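Probable endonuclease 4 (Thermotoga maritima, PDB 4HNO) probably cleaves phosphodiester bonds at apurinic or apyrimidinic sites in DNA, leaving a 3'-hydroxyl and a 5'-terminal sugar phosphate, as a metal-dependent repair endonuclease. Local coordinates at residues Y158-L163 and L202-S207; N68-S73 and L214-L219. All coordinates share one frame; numbering follows the deposited sequence.

Overall arrangement
Both contacts belong to a single TIM barrel, one in its interior and one in its outer layer. Interaction 2 spans the barrel between strands 69-72 and 214-222, close to the centre of the chain, and carries two histidines of the metal centre. Interaction 1 joins helices 160-169 and 195-208 in the outer layer, its centre about 17 Å from that of interaction 2. Along the chain, interaction 1 lies within the 140 residues that separate the two segments of interaction 2. Helix 195-208 leads into strand 214-222, and the two contacts touch where Ile205 CD1 packs 4.2 Å from Leu214 CD2. Helix packing outside is thus continuous with a strand that supplies a metal ligand inside.

Interaction 1 of 2, residues Y158-L163 and L202-S207; sequences YKLEQL and LNEIES
Leu160 and Ile205 mark the closest backbone approach of 158-163 and 202-207, with their CA atoms 7.7 Å apart. This is helix-to-helix packing in the outer layer of a TIM barrel: the first segment enters helix 160-169 from a preceding turn, and the second is a regular part of helix 195-208. At that entrance Gln162 folds back on the turn, its OE1 accepting a long, nearly straight bond of 3.3 Å from Lys159 N, which approaches from above the carbonyl plane.

The apolar part of the contact is small. Leu160 points toward the other helix, and its CD1 reaches Ile205 CG1 at 3.9 Å; Leu201 and Leu208 of helix 195-208 also meet this leucine. Beside them lies the carboxylate of Glu204. This side chain reaches across on a fully stretched chain, its CG turned opposite the backbone N (chi1 -172°), and brings OE2 within 3.4 Å of Leu160 CB. That oxygen is also hydrogen-bonded to Tyr190 OH, which in turn bonds Leu160 N, so the tyrosine hydroxyl links the carboxylate to the backbone of Leu160. A water makes a second link to this backbone, accepting from Glu161 N at 2.9 Å and donating to Glu204 OE2 at 2.8 Å.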
# COMPACT_ATOMS: atom_id res chain seq x y z
N TYR A 158 1.72 13.10 2.85
CA TYR A 158 0.82 13.05 4.00
C TYR A 158 -0.54 13.68 3.68
O TYR A 158 -1.52 13.39 4.37
CB TYR A 158 1.48 13.64 5.25
CG TYR A 158 1.94 15.07 5.11
CD1 TYR A 158 1.13 16.15 5.44
CD2 TYR A 158 3.22 15.36 4.61
CE1 TYR A 158 1.60 17.48 5.27
CE2 TYR A 158 3.68 16.66 4.45
CZ TYR A 158 2.86 17.70 4.76
OH TYR A 158 3.30 18.98 4.60
N LYS A 159 -0.60 14.52 2.65
CA LYS A 159 -1.87 14.98 2.09
C LYS A 159 -2.04 14.36 0.73
O LYS A 159 -1.10 14.29 -0.07
CB LYS A 159 -1.90 16.50 1.97
CG LYS A 159 -1.80 17.24 3.29
CD LYS A 159 -2.93 16.88 4.25
CE LYS A 159 -2.90 17.76 5.49
NZ LYS A 159 -1.58 17.73 6.18
N LEU A 160 -3.26 13.95 0.41
CA LEU A 160 -3.52 13.37 -0.89
C LEU A 160 -3.20 14.32 -2.04
O LEU A 160 -2.77 13.87 -3.10
CB LEU A 160 -4.97 12.87 -0.98
CG LEU A 160 -5.30 11.72 -0.02
CD1 LEU A 160 -6.78 11.37 -0.13
CD2 LEU A 160 -4.47 10.48 -0.30
N GLU A 161 -3.34 15.62 -1.82
CA GLU A 161 -2.97 16.61 -2.82
C GLU A 161 -1.52 16.41 -3.30
O GLU A 161 -1.23 16.65 -4.48
CB GLU A 161 -3.12 18.03 -2.25
CG GLU A 161 -2.55 19.14 -3.07
CD GLU A 161 -3.30 19.38 -4.34
OE1 GLU A 161 -4.50 19.01 -4.42
OE2 GLU A 161 -2.71 19.97 -5.27
N GLN A 162 -0.62 16.02 -2.41
CA GLN A 162 0.77 15.83 -2.80
C GLN A 162 0.91 14.64 -3.76
O GLN A 162 1.71 14.67 -4.69
CB GLN A 162 1.62 15.64 -1.55
CG GLN A 162 1.69 16.89 -0.69
CD GLN A 162 1.99 16.59 0.75
OE1 GLN A 162 2.16 15.45 1.15
NE2 GLN A 162 1.93 17.62 1.57
N LEU A 163 0.13 13.58 -3.51
CA LEU A 163 0.14 12.43 -4.42
C LEU A 163 -0.39 12.84 -5.79
O LEU A 163 0.11 12.39 -6.81
CB LEU A 163 -0.68 11.27 -3.87
CG LEU A 163 -0.34 10.81 -2.47
CD1 LEU A 163 -1.16 9.58 -2.13
CD2 LEU A 163 1.14 10.52 -2.29
N LEU A 202 -13.59 10.36 0.43
CA LEU A 202 -14.01 9.85 -0.87
C LEU A 202 -14.16 10.96 -1.90
O LEU A 202 -13.77 10.81 -3.05
CB LEU A 202 -15.31 9.04 -0.74
CG LEU A 202 -15.17 7.71 -0.00
CD1 LEU A 202 -16.53 7.13 0.33
CD2 LEU A 202 -14.36 6.73 -0.82
N ASN A 203 -14.72 12.09 -1.48
CA ASN A 203 -14.83 13.22 -2.38
C ASN A 203 -13.46 13.70 -2.83
O ASN A 203 -13.26 14.07 -3.99
CB ASN A 203 -15.60 14.35 -1.71
CG ASN A 203 -17.07 14.03 -1.56
OD1 ASN A 203 -17.61 13.19 -2.27
ND2 ASN A 203 -17.72 14.70 -0.63
N GLU A 204 -12.51 13.72 -1.91
CA GLU A 204 -11.16 14.14 -2.22
C GLU A 204 -10.49 13.17 -3.22
O GLU A 204 -9.87 13.60 -4.20
CB GLU A 204 -10.41 14.27 -0.89
CG GLU A 204 -9.05 14.87 -1.01
CD GLU A 204 -8.43 15.20 0.36
OE1 GLU A 204 -9.10 15.67 1.31
OE2 GLU A 204 -7.24 14.97 0.45
N ILE A 205 -10.62 11.87 -2.99
CA ILE A 205 -10.10 10.88 -3.92
C ILE A 205 -10.74 11.04 -5.29
O ILE A 205 -10.05 11.01 -6.31
CB ILE A 205 -10.27 9.46 -3.34
CG1 ILE A 205 -9.36 9.29 -2.11
CG2 ILE A 205 -9.95 8.40 -4.39
CD1 ILE A 205 -9.59 8.04 -1.32
N GLU A 206 -12.05 11.20 -5.34
CA GLU A 206 -12.72 11.34 -6.61
C GLU A 206 -12.23 12.57 -7.37
O GLU A 206 -12.04 12.52 -8.59
CB GLU A 206 -14.24 11.38 -6.40
CG GLU A 206 -15.01 11.69 -7.66
CD GLU A 206 -14.96 10.64 -8.74
OE1 GLU A 206 -14.40 9.53 -8.56
OE2 GLU A 206 -15.51 10.96 -9.81
N SER A 207 -12.06 13.69 -6.66
CA SER A 207 -11.61 14.92 -7.29
C SER A 207 -10.16 14.87 -7.77
O SER A 207 -9.83 15.33 -8.85
CB SER A 207 -11.77 16.08 -6.31
OG SER A 207 -11.19 17.25 -6.87
O HOH W 1 -5.10 16.73 0.13

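Interaction 2 of 2, residues N68-S73 and L214-L219. With ZN (zinc ion), chain B; MN (manganese (II) ion), chain E.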
# COMPACT_ATOMS: atom_id res chain seq x y z
N ASN A 68 -5.92 -8.50 -6.57
CA ASN A 68 -5.88 -8.44 -5.12
C ASN A 68 -4.50 -8.78 -4.55
O ASN A 68 -4.39 -9.02 -3.35
CB ASN A 68 -6.89 -9.42 -4.50
CG ASN A 68 -8.34 -9.15 -4.90
OD1 ASN A 68 -8.70 -8.21 -5.64
ND2 ASN A 68 -9.21 -10.01 -4.40
N ALA A 69 -3.48 -8.80 -5.41
CA ALA A 69 -2.13 -9.18 -5.03
C ALA A 69 -1.20 -8.00 -5.31
O ALA A 69 -1.19 -7.47 -6.42
CB ALA A 69 -1.68 -10.41 -5.81
N PHE A 70 -0.44 -7.60 -4.31
CA PHE A 70 0.34 -6.38 -4.38
C PHE A 70 1.75 -6.61 -3.86
O PHE A 70 1.93 -7.36 -2.90
CB PHE A 70 -0.32 -5.29 -3.48
CG PHE A 70 -1.76 -5.04 -3.78
CD1 PHE A 70 -2.74 -5.80 -3.18
CD2 PHE A 70 -2.14 -4.06 -4.69
CE1 PHE A 70 -4.07 -5.58 -3.43
CE2 PHE A 70 -3.46 -3.83 -4.95
CZ PHE A 70 -4.43 -4.60 -4.31
N CYS A 71 2.72 -5.90 -4.41
CA CYS A 71 4.02 -5.79 -3.79
C CYS A 71 4.16 -4.42 -3.13
O CYS A 71 3.64 -3.43 -3.63
CB CYS A 71 5.17 -5.97 -4.78
SG CYS A 71 5.61 -7.68 -5.16
N HIS A 72 4.87 -4.38 -2.01
CA HIS A 72 5.31 -3.14 -1.38
C HIS A 72 6.80 -3.00 -1.63
O HIS A 72 7.57 -3.92 -1.43
CB HIS A 72 5.06 -3.16 0.13
CG HIS A 72 5.07 -1.81 0.79
ND1 HIS A 72 6.16 -0.97 0.80
CD2 HIS A 72 4.10 -1.17 1.48
CE1 HIS A 72 5.84 0.14 1.46
NE2 HIS A 72 4.60 0.05 1.90
N SER A 73 7.21 -1.82 -2.09
CA SER A 73 8.57 -1.49 -2.41
C SER A 73 9.39 -1.43 -1.14
O SER A 73 8.86 -1.20 -0.05
CB SER A 73 8.56 -0.15 -3.14
OG SER A 73 9.81 0.36 -3.47
N LEU A 214 -8.09 4.24 -6.80
CA LEU A 214 -7.87 3.70 -5.48
C LEU A 214 -7.81 2.18 -5.58
O LEU A 214 -8.84 1.51 -5.72
CB LEU A 214 -8.97 4.15 -4.50
CG LEU A 214 -8.83 3.60 -3.09
CD1 LEU A 214 -7.53 4.06 -2.43
CD2 LEU A 214 -10.04 4.00 -2.26
N LYS A 215 -6.60 1.62 -5.53
CA LYS A 215 -6.40 0.20 -5.79
C LYS A 215 -6.24 -0.66 -4.55
O LYS A 215 -6.44 -1.87 -4.62
CB LYS A 215 -5.18 -0.00 -6.69
CG LYS A 215 -5.30 0.62 -8.07
CD LYS A 215 -6.44 0.06 -8.88
CE LYS A 215 -6.48 0.70 -10.24
NZ LYS A 215 -7.65 0.25 -11.04
N MET A 216 -5.87 -0.05 -3.43
CA MET A 216 -5.61 -0.79 -2.21
C MET A 216 -5.87 0.14 -1.03
O MET A 216 -5.56 1.33 -1.11
CB MET A 216 -4.17 -1.30 -2.18
CG MET A 216 -3.76 -1.95 -0.85
SD MET A 216 -2.26 -2.96 -0.93
CE MET A 216 -1.10 -1.89 -1.80
N ILE A 217 -6.38 -0.43 0.05
CA ILE A 217 -6.42 0.23 1.35
C ILE A 217 -5.52 -0.58 2.27
O ILE A 217 -5.63 -1.80 2.35
CB ILE A 217 -7.85 0.29 1.88
CG1 ILE A 217 -8.65 1.29 1.04
CG2 ILE A 217 -7.87 0.68 3.37
CD1 ILE A 217 -10.15 1.17 1.21
N HIS A 218 -4.61 0.12 2.96
CA HIS A 218 -3.87 -0.48 4.05
C HIS A 218 -4.70 -0.24 5.31
O HIS A 218 -4.91 0.91 5.73
CB HIS A 218 -2.49 0.11 4.21
CG HIS A 218 -1.54 -0.29 3.14
ND1 HIS A 218 -0.33 0.34 2.98
CD2 HIS A 218 -1.60 -1.29 2.23
CE1 HIS A 218 0.31 -0.27 1.99
NE2 HIS A 218 -0.44 -1.26 1.52
N LEU A 219 -5.22 -1.32 5.85
CA LEU A 219 -6.18 -1.29 6.94
C LEU A 219 -5.41 -1.46 8.24
O LEU A 219 -5.06 -2.56 8.66
CB LEU A 219 -7.22 -2.39 6.75
CG LEU A 219 -8.47 -2.15 7.58
CD1 LEU A 219 -9.34 -1.06 6.94
CD2 LEU A 219 -9.25 -3.44 7.78
ZN ZN B . 3.66 1.50 3.01
MN MN E . 0.83 1.26 4.66
O HOH W 2 2.74 0.90 4.58
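Phe70 and Met216 form a Met-aromatic contact inside the TIM barrel, where strands 69-72 and 214-219 face each other with axes 9.1 Å apart at closest approach. Met216 SD lies over one face of the Phe70 ring, 3.7 Å from its centroid and displaced toward the rim. The methionine chain bends at its last torsion (chi3 48°), which brings CE back to 3.8 Å from Phe70 CG, while CB makes a CH-pi contact over the ring at 4.1 Å from the centroid. Phe70 CZ also approaches Lys215 O at 3.4 Å.

Farther along both strands, the imidazoles of His72 and His218 meet rim to rim, their planes only 17° apart. Each binds at a different metal site: His72 NE2 holds zinc, and His218 ND1 holds manganese where zinc is also modelled; one water bridges the two sites. His72 ND1 donates to Ser73 O at 2.8 Å, which probably helps to keep NE2 pointed at the zinc. Glu147 and His112 complete the zinc's protein ligands; Glu147, Asp181 and Glu263 join His218 at the manganese. His218 NE2 is hydrogen-bonded to Gln33 of strand 31-34, which with strand 108-115 flanks strand 69-72; parallel strands 176-181 and 260-262 flank strand 214-222.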